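Local atomic coordinates of dimeric protein of unknown function and ferredoxin-like fold (Bacteroides fragilis, PDB entry 3FMB), a protein that is of unknown function but forms a dimer of ferredoxin-like subunits and belongs to the stress responsive A/B barrel domain family. Residues Glu47-Leu52 with Val98-Ile103. Residues are numbered along the deposited sequence; the frame is centred on the assembly and turned at random. Where two conformers were deposited one is given.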
# COMPACT_ATOMS: atom_id res chain seq x y z
N GLU A 47 -15.79 6.69 2.08
CA GLU A 47 -16.45 7.97 2.38
C GLU A 47 -16.00 8.56 3.72
O GLU A 47 -15.77 9.76 3.81
CB GLU A 47 -17.97 7.80 2.39
CG GLU A 47 -18.76 9.10 2.52
CD GLU A 47 -20.24 8.87 2.82
OE1 GLU A 47 -21.08 9.38 2.05
OE2 GLU A 47 -20.56 8.17 3.82
N ALA A 48 -15.89 7.70 4.74
CA ALA A 48 -15.55 8.14 6.10
C ALA A 48 -14.10 8.63 6.18
O ALA A 48 -13.84 9.67 6.79
CB ALA A 48 -15.81 7.00 7.12
N ILE A 49 -13.19 7.88 5.56
CA ILE A 49 -11.77 8.28 5.52
C ILE A 49 -11.57 9.58 4.76
O ILE A 49 -10.84 10.49 5.20
CB ILE A 49 -10.87 7.18 4.93
CG1 ILE A 49 -10.85 5.95 5.87
CG2 ILE A 49 -9.44 7.74 4.68
CD1 ILE A 49 -10.18 6.16 7.30
N GLU A 50 -12.24 9.71 3.62
CA GLU A 50 -12.05 10.85 2.76
C GLU A 50 -12.66 12.16 3.35
O GLU A 50 -12.24 13.23 2.97
CB GLU A 50 -12.50 10.50 1.33
CG GLU A 50 -11.50 9.46 0.73
CD GLU A 50 -11.73 9.08 -0.74
OE1 GLU A 50 -12.81 9.37 -1.26
OE2 GLU A 50 -10.80 8.50 -1.37
N ALA A 51 -13.55 12.04 4.34
CA ALA A 51 -14.09 13.17 5.09
C ALA A 51 -13.18 13.66 6.23
O ALA A 51 -13.43 14.72 6.82
CB ALA A 51 -15.47 12.85 5.65
N LEU A 52 -12.11 12.94 6.53
CA LEU A 52 -11.28 13.25 7.69
C LEU A 52 -10.40 14.49 7.57
O LEU A 52 -10.18 15.16 8.58
CB LEU A 52 -10.39 12.04 8.04
CG LEU A 52 -11.07 10.76 8.54
CD1 LEU A 52 -10.01 9.68 8.78
CD2 LEU A 52 -11.89 11.05 9.81
N VAL A 98 -10.94 6.71 14.40
CA VAL A 98 -11.36 5.47 15.06
C VAL A 98 -12.75 5.06 14.59
O VAL A 98 -12.98 3.87 14.28
CB VAL A 98 -11.30 5.60 16.59
CG1 VAL A 98 -11.97 4.40 17.29
CG2 VAL A 98 -9.83 5.74 17.09
N ALA A 99 -13.68 6.02 14.52
CA ALA A 99 -15.04 5.72 14.00
C ALA A 99 -14.99 5.17 12.57
O ALA A 99 -15.70 4.20 12.25
CB ALA A 99 -15.95 6.94 14.06
N ALA A 100 -14.17 5.78 11.71
CA ALA A 100 -14.01 5.31 10.32
C ALA A 100 -13.50 3.87 10.30
O ALA A 100 -14.03 3.00 9.58
CB ALA A 100 -13.04 6.23 9.55
N GLY A 101 -12.49 3.60 11.11
CA GLY A 101 -11.89 2.27 11.24
C GLY A 101 -12.88 1.21 11.71
O GLY A 101 -12.85 0.07 11.23
N LYS A 102 -13.77 1.61 12.62
CA LYS A 102 -14.78 0.67 13.15
C LYS A 102 -15.73 0.16 12.08
O LYS A 102 -16.30 -0.93 12.22
CB LYS A 102 -15.59 1.29 14.31
CG LYS A 102 -14.87 1.16 15.60
CD LYS A 102 -15.67 1.68 16.78
CE LYS A 102 -14.75 1.87 18.02
NZ LYS A 102 -15.34 2.78 19.06
N ILE A 103 -15.89 0.93 11.00
CA ILE A 103 -16.72 0.49 9.86
C ILE A 103 -16.27 -0.92 9.36
O ILE A 103 -17.10 -1.73 8.95
CB ILE A 103 -16.72 1.54 8.74
CG1 ILE A 103 -17.45 2.83 9.17
CG2 ILE A 103 -17.40 1.02 7.41
CD1 ILE A 103 -17.17 3.99 8.25
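A48 and A100 meet methyl to methyl between two helices of a ferredoxin-like alpha/beta fold. Residues 47-52 lie on helix 35-50, and residues 98-103 lie on helix 95-102. The fold places its helices on one face of a four-stranded antiparallel sheet of strand order 2-3-1-4. The contact is small, burying 155 Å² in all, and it is wholly apolar. No hydrogen bond crosses it.

The small alanines allow a close approach of the backbones. The CA atoms of A48 and A100 lie only 5.3 Å apart, and the CB atoms of the same two residues are 3.8 Å apart. A100 is buried. Its methyl faces helix 35-50 and touches two side chains there, since the CD1 of I49 also reaches the CB of A100, at 3.6 Å. The CG1 branch of I49 is anti to the carbonyl carbon (chi1 -66°), and this torsion and chi2 (-66°) together bring CD1 to A100 CB. I49 is also buried and packs on I62 and V64 of strand 61-66, on H97, and on Y91 of helix 85-93. It therefore links the helix pair to the sheet. E50 turns from the contact toward the same strand: its OE2 accepts a hydrogen bond from V64 N and forms a salt bridge with K46 NZ. Beside the contact, L52 packs on Y91, E96 and H97.

The inner side, A100 with I49, is thus buried. The outer side is more open, for A48 and I103 are both partly exposed, yet it holds the shortest distance of the contact. I103 meets A48 end-on, methyl to methyl. Its extended chain (chi2 166°) carries the terminal methyl out, leaving I103 CD1 just 3.5 Å from A48 CB.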